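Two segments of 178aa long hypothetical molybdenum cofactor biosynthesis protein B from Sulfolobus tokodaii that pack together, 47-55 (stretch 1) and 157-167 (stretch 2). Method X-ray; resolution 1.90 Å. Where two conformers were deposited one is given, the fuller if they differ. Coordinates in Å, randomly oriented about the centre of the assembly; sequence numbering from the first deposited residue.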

ATOM      1  N   GLN A  47      19.593 -13.457 -29.311  1.00 46.81           N
ATOM      2  CA  GLN A  47      20.624 -13.057 -30.283  1.00 47.89           C
ATOM      3  C   GLN A  47      21.554 -11.991 -29.664  1.00 47.43           C
ATOM      4  O   GLN A  47      22.785 -12.130 -29.697  1.00 46.19           O
ATOM      5  N   LEU A  48      20.945 -10.931 -29.102  1.00 46.53           N
ATOM      6  CA  LEU A  48      21.707  -9.811 -28.537  1.00 46.97           C
ATOM      7  C   LEU A  48      22.452 -10.220 -27.286  1.00 46.40           C
ATOM      8  O   LEU A  48      23.592  -9.810 -27.077  1.00 46.51           O
ATOM      9  N   LEU A  49      21.787 -11.000 -26.420  1.00 46.88           N
ATOM     10  CA  LEU A  49      22.418 -11.489 -25.196  1.00 47.61           C
ATOM     11  C   LEU A  49      23.627 -12.359 -25.500  1.00 46.75           C
ATOM     12  O   LEU A  49      24.702 -12.169 -24.910  1.00 49.66           O
ATOM     13  N   ILE A  50      23.486 -13.266 -26.477  1.00 49.44           N
ATOM     14  CA  ILE A  50      24.610 -14.134 -26.980  1.00 48.71           C
ATOM     15  C   ILE A  50      25.739 -13.390 -27.716  1.00 50.00           C
ATOM     16  O   ILE A  50      26.976 -13.751 -27.649  1.00 50.54           O
ATOM     17  N   GLU A  51      25.351 -12.428 -28.534  1.00 49.89           N
ATOM     18  CA  GLU A  51      26.296 -11.575 -29.251  0.50 49.61           C
ATOM     19  C   GLU A  51      27.183 -10.812 -28.270  1.00 49.54           C
ATOM     20  O   GLU A  51      28.312 -10.439 -28.598  1.00 49.86           O
ATOM     21  N   ASN A  52      26.652 -10.570 -27.067  1.00 49.05           N
ATOM     22  CA  ASN A  52      27.360  -9.823 -26.032  1.00 48.79           C
ATOM     23  C   ASN A  52      28.063 -10.677 -24.970  1.00 47.54           C
ATOM     24  O   ASN A  52      28.593 -10.123 -23.976  1.00 48.76           O
ATOM     25  N   GLY A  53      28.108 -12.005 -25.199  1.00 47.32           N
ATOM     26  CA  GLY A  53      29.029 -12.840 -24.407  1.00 47.21           C
ATOM     27  C   GLY A  53      28.313 -13.578 -23.305  1.00 46.44           C
ATOM     28  O   GLY A  53      28.941 -14.321 -22.536  1.00 45.91           O
ATOM     29  N   HIS A  54      26.991 -13.385 -23.232  1.00 45.77           N
ATOM     30  CA  HIS A  54      26.164 -14.045 -22.222  1.00 45.49           C
ATOM     31  C   HIS A  54      25.605 -15.371 -22.728  1.00 45.56           C
ATOM     32  O   HIS A  54      25.700 -15.693 -23.915  1.00 45.02           O
ATOM     33  N   LYS A  55      24.998 -16.121 -21.822  1.00 46.19           N
ATOM     34  CA  LYS A  55      24.437 -17.434 -22.112  1.00 46.75           C
ATOM     35  C   LYS A  55      22.930 -17.475 -21.885  1.00 47.35           C
ATOM     36  O   LYS A  55      22.404 -16.803 -20.964  1.00 46.51           O
ATOM     37  N   VAL A 157      11.958  -4.148 -27.084  1.00 44.09           N
ATOM     38  CA  VAL A 157      12.863  -5.088 -26.483  1.00 44.22           C
ATOM     39  C   VAL A 157      14.307  -4.775 -26.869  1.00 44.39           C
ATOM     40  O   VAL A 157      15.201  -4.735 -26.019  1.00 43.72           O
ATOM     41  N   LYS A 158      14.517  -4.505 -28.148  1.00 44.72           N
ATOM     42  CA  LYS A 158      15.835  -4.126 -28.654  1.00 45.08           C
ATOM     43  C   LYS A 158      16.332  -2.873 -27.916  1.00 44.60           C
ATOM     44  O   LYS A 158      17.479  -2.823 -27.474  1.00 44.83           O
ATOM     45  N   LEU A 159      15.465  -1.874 -27.777  1.00 43.53           N
ATOM     46  CA  LEU A 159      15.807  -0.637 -27.088  1.00 43.20           C
ATOM     47  C   LEU A 159      16.205  -0.867 -25.640  1.00 43.32           C
ATOM     48  O   LEU A 159      17.184  -0.299 -25.181  1.00 43.49           O
ATOM     49  N   ALA A 160      15.415  -1.666 -24.909  1.00 42.41           N
ATOM     50  CA  ALA A 160      15.678  -1.967 -23.513  1.00 43.13           C
ATOM     51  C   ALA A 160      17.020  -2.664 -23.380  1.00 43.27           C
ATOM     52  O   ALA A 160      17.831  -2.286 -22.543  1.00 42.85           O
ATOM     53  N   LEU A 161      17.267  -3.666 -24.223  1.00 43.91           N
ATOM     54  CA  LEU A 161      18.541  -4.386 -24.166  1.00 45.27           C
ATOM     55  C   LEU A 161      19.778  -3.525 -24.429  1.00 44.99           C
ATOM     56  O   LEU A 161      20.743  -3.552 -23.659  1.00 44.38           O
ATOM     57  N   LYS A 162      19.769  -2.803 -25.543  1.00 46.00           N
ATOM     58  CA  LYS A 162      20.914  -2.012 -25.941  1.00 45.90           C
ATOM     59  C   LYS A 162      21.191  -0.815 -25.037  1.00 46.05           C
ATOM     60  O   LYS A 162      22.346  -0.549 -24.698  1.00 45.58           O
ATOM     61  N   GLU A 163      20.137  -0.115 -24.621  1.00 45.93           N
ATOM     62  CA  GLU A 163      20.334   1.121 -23.899  0.70 46.24           C
ATOM     63  C   GLU A 163      20.398   0.928 -22.383  1.00 46.03           C
ATOM     64  O   GLU A 163      21.131   1.650 -21.719  1.00 46.15           O
ATOM     65  N   LEU A 164      19.669  -0.060 -21.832  1.00 45.98           N
ATOM     66  CA  LEU A 164      19.553  -0.194 -20.379  1.00 45.64           C
ATOM     67  C   LEU A 164      20.057  -1.492 -19.733  1.00 45.40           C
ATOM     68  O   LEU A 164      20.673  -1.441 -18.675  1.00 45.09           O
ATOM     69  N   ILE A 165      19.802  -2.635 -20.359  1.00 44.44           N
ATOM     70  CA  ILE A 165      20.166  -3.915 -19.766  1.00 44.77           C
ATOM     71  C   ILE A 165      21.642  -4.249 -20.002  1.00 44.71           C
ATOM     72  O   ILE A 165      22.400  -4.440 -19.045  1.00 44.86           O
ATOM     73  N   LEU A 166      22.063  -4.316 -21.260  1.00 44.86           N
ATOM     74  CA  LEU A 166      23.453  -4.702 -21.557  1.00 45.65           C
ATOM     75  C   LEU A 166      24.499  -3.836 -20.827  1.00 46.14           C
ATOM     76  O   LEU A 166      25.448  -4.379 -20.273  1.00 46.21           O
ATOM     77  N   PRO A 167      24.335  -2.497 -20.808  1.00 47.46           N
ATOM     78  CA  PRO A 167      25.350  -1.640 -20.156  1.00 47.91           C
ATOM     79  C   PRO A 167      25.476  -1.709 -18.629  1.00 48.05           C
ATOM     80  O   PRO A 167      26.557  -1.417 -18.100  1.00 47.73           O
TER

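The contact between the two stretches is small, burying 332 Å² in all, and it is dominated by two leucines, L48 of the first and L166 of the second. The last turn or so of a helix that begins earlier in the chain, 47-51, runs alongside helix 157-167 with an angle of 31° between their N-to-C directions. The axes come no closer than 10.9 Å, a spacing that side chains must fill, and leucines supply most of the filling.

L48 covers the most surface. Its CA-to-CB bond points toward the second helix, and with chi1 m and chi2 t the side chain extends across the gap. CD1 lies 3.7 Å from CD1 of L161, a true apolar contact, and 4.2 Å from CG of K158. K162 lies against both methyls, with its CE 4.2 Å from CD2 of L48 and its CG 4.3 Å from CD1 of L48. Both lysines have sideways CA-to-CB bonds, and here they contribute methylene groups at the margin of the leucine cluster. The chain of K162 is m at chi1 and extended thereafter, whereas that of K158 starts t, t and bends at chi3 (m).

L161 is buried and also points toward the first stretch, again in the m, t arrangement. It bridges two neighbours: besides the contact of its CD1 with L48, its CD2 sits 4.0 Å from CD2 of L49. The latter residue leaves its backbone sideways to the second helix, but its m, t rotamer brings the end of the side chain nearer, so that the same CD2 also meets CD2 of L166 at 4.1 Å. L49 thus links L161 to L166 in the buried part of the contact.

L166 is nearly as well covered as L48. It lies just beyond the wider pi-type turn at 161-165, where L166 N bonds to L161 O at 2.8 Å, and its CA-to-CB bond points toward stretch 1. Also m, t, it packs against the end of the first helix and the turn that follows. Its CD1 lies 3.5 Å from ND2 of N52 and 4.4 Å from the carbonyl O of L48, and its CD2 approaches CD2 of H54 at 4.1 Å, meeting the imidazole at its edge, near the ring plane. CD2 of L166 also lies 4.0 Å from CB of N52.

No direct hydrogen bond joins the two stretches. N52, the first residue to leave helical backbone angles, turns its amide back on its own helix (chi1 m), and ND2 donates to the carbonyl O of L48 over 2.8 Å. With this bond made, ND2 lies beside CD1 of L166. One water supplies a polar link across the contact: it lies 2.8 Å from NE2 of H54 and donates to the backbone O of L166, also at 2.8 Å. The ring of H54 (chi1 m) is further held through ND1, which is hydrogen-bonded elsewhere in the structure.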

ATOM      1  CB  GLN A  47      19.912 -12.446 -31.504  1.00 48.23           C
ATOM      2  CG  GLN A  47      20.242 -13.000 -32.880  0.50 49.21           C
ATOM      3  CD  GLN A  47      19.931 -11.977 -33.973  0.50 49.02           C
ATOM      4  OE1 GLN A  47      18.792 -11.514 -34.097  0.50 50.90           O
ATOM      5  NE2 GLN A  47      20.946 -11.589 -34.734  0.50 53.53           N
ATOM      6  CB  LEU A  48      20.813  -8.589 -28.224  1.00 47.09           C
ATOM      7  CG  LEU A  48      20.370  -7.698 -29.395  1.00 47.96           C
ATOM      8  CD1 LEU A  48      19.353  -6.653 -28.931  1.00 48.16           C
ATOM      9  CD2 LEU A  48      21.572  -7.052 -30.068  1.00 50.14           C
ATOM     10  CB  LEU A  49      21.466 -12.310 -24.322  1.00 46.06           C
ATOM     11  CG  LEU A  49      20.427 -11.527 -23.520  1.00 46.46           C
ATOM     12  CD1 LEU A  49      19.462 -12.542 -22.891  1.00 45.86           C
ATOM     13  CD2 LEU A  49      21.055 -10.587 -22.456  1.00 43.61           C
ATOM     14  CB  ILE A  50      24.049 -15.259 -27.908  1.00 49.17           C
ATOM     15  CG1 ILE A  50      23.233 -16.257 -27.057  1.00 48.82           C
ATOM     16  CG2 ILE A  50      25.182 -15.971 -28.644  1.00 48.42           C
ATOM     17  CD1 ILE A  50      22.391 -17.258 -27.823  1.00 49.64           C
ATOM     18  CB  GLU A  51      25.512 -10.589 -30.117  0.50 49.75           C
ATOM     19  CG  GLU A  51      26.325  -9.531 -30.817  0.50 50.13           C
ATOM     20  CD  GLU A  51      25.441  -8.646 -31.663  0.50 50.92           C
ATOM     21  OE1 GLU A  51      25.440  -8.883 -32.929  0.50 51.54           O
ATOM     22  OE2 GLU A  51      24.737  -7.730 -31.042  0.50 49.80           O
ATOM     23  CB  ASN A  52      26.409  -8.813 -25.396  1.00 49.36           C
ATOM     24  CG  ASN A  52      26.235  -7.581 -26.246  1.00 51.65           C
ATOM     25  OD1 ASN A  52      26.918  -6.592 -26.015  1.00 58.41           O
ATOM     26  ND2 ASN A  52      25.359  -7.639 -27.267  1.00 51.13           N
ATOM     27  CB  HIS A  54      25.018 -13.111 -21.822  1.00 44.24           C
ATOM     28  CG  HIS A  54      25.493 -11.797 -21.305  1.00 42.38           C
ATOM     29  ND1 HIS A  54      26.359 -11.693 -20.238  1.00 42.07           N
ATOM     30  CD2 HIS A  54      25.249 -10.534 -21.724  1.00 41.97           C
ATOM     31  CE1 HIS A  54      26.617 -10.420 -20.010  1.00 43.99           C
ATOM     32  NE2 HIS A  54      25.970  -9.695 -20.912  1.00 42.93           N
ATOM     33  CB  LYS A  55      25.091 -18.486 -21.216  1.00 48.14           C
ATOM     34  CG  LYS A  55      26.609 -18.545 -21.283  1.00 49.67           C
ATOM     35  CD  LYS A  55      27.071 -18.891 -22.673  1.00 52.99           C
ATOM     36  CE  LYS A  55      28.545 -19.295 -22.710  1.00 53.11           C
ATOM     37  NZ  LYS A  55      28.915 -19.798 -24.079  1.00 54.51           N
ATOM     38  CB  VAL A 157      12.442  -6.528 -26.865  1.00 45.45           C
ATOM     39  CG1 VAL A 157      13.511  -7.478 -26.584  1.00 48.66           C
ATOM     40  CG2 VAL A 157      11.132  -6.940 -26.131  1.00 40.87           C
ATOM     41  CB  LYS A 158      15.759  -3.908 -30.156  1.00 45.40           C
ATOM     42  CG  LYS A 158      17.073  -3.704 -30.851  1.00 46.52           C
ATOM     43  CD  LYS A 158      16.901  -3.350 -32.311  1.00 48.61           C
ATOM     44  CE  LYS A 158      16.475  -4.523 -33.163  1.00 53.44           C
ATOM     45  NZ  LYS A 158      16.827  -4.265 -34.617  1.00 53.83           N
ATOM     46  CB  LEU A 159      14.610   0.322 -27.114  1.00 42.97           C
ATOM     47  CG  LEU A 159      14.825   1.756 -26.588  1.00 43.43           C
ATOM     48  CD1 LEU A 159      15.826   2.513 -27.474  1.00 44.74           C
ATOM     49  CD2 LEU A 159      13.498   2.494 -26.504  1.00 43.89           C
ATOM     50  CB  ALA A 160      14.547  -2.849 -22.928  1.00 42.06           C
ATOM     51  CB  LEU A 161      18.528  -5.560 -25.134  1.00 45.69           C
ATOM     52  CG  LEU A 161      17.789  -6.808 -24.658  1.00 48.40           C
ATOM     53  CD1 LEU A 161      17.430  -7.636 -25.901  1.00 51.37           C
ATOM     54  CD2 LEU A 161      18.671  -7.594 -23.672  1.00 51.52           C
ATOM     55  CB  LYS A 162      20.739  -1.517 -27.381  1.00 46.96           C
ATOM     56  CG  LYS A 162      20.691  -2.623 -28.408  1.00 46.60           C
ATOM     57  CD  LYS A 162      20.682  -2.001 -29.787  1.00 47.95           C
ATOM     58  CE  LYS A 162      20.673  -2.996 -30.893  1.00 48.76           C
ATOM     59  NZ  LYS A 162      20.773  -2.223 -32.227  1.00 51.65           N
ATOM     60  CB  GLU A 163      19.257   2.126 -24.310  0.70 46.67           C
ATOM     61  CG  GLU A 163      19.224   2.371 -25.824  0.70 48.25           C
ATOM     62  CD  GLU A 163      20.580   2.742 -26.370  0.70 48.13           C
ATOM     63  OE1 GLU A 163      21.236   3.626 -25.791  0.70 50.48           O
ATOM     64  OE2 GLU A 163      21.011   2.133 -27.358  0.70 49.92           O
ATOM     65  CB  LEU A 164      18.085   0.013 -19.971  1.00 46.24           C
ATOM     66  CG  LEU A 164      17.467   1.351 -20.401  1.00 47.28           C
ATOM     67  CD1 LEU A 164      16.067   1.456 -19.812  1.00 46.31           C
ATOM     68  CD2 LEU A 164      18.306   2.530 -19.962  1.00 46.72           C
ATOM     69  CB  ILE A 165      19.224  -5.054 -20.250  1.00 44.29           C
ATOM     70  CG1 ILE A 165      17.771  -4.701 -19.892  1.00 43.21           C
ATOM     71  CG2 ILE A 165      19.679  -6.404 -19.700  1.00 43.21           C
ATOM     72  CD1 ILE A 165      16.756  -5.749 -20.322  1.00 44.74           C
ATOM     73  CB  LEU A 166      23.711  -4.756 -23.078  1.00 45.84           C
ATOM     74  CG  LEU A 166      22.941  -5.873 -23.824  1.00 46.83           C
ATOM     75  CD1 LEU A 166      23.121  -5.763 -25.349  1.00 43.86           C
ATOM     76  CD2 LEU A 166      23.314  -7.289 -23.348  1.00 47.56           C
ATOM     77  CB  PRO A 167      24.919  -0.220 -20.571  1.00 48.52           C
ATOM     78  CG  PRO A 167      24.048  -0.416 -21.758  1.00 49.18           C
ATOM     79  CD  PRO A 167      23.301  -1.667 -21.453  1.00 47.26           C
TER
HETATM   80  O   HOH W   1      26.389  -6.888 -21.132  1.00 38.79           O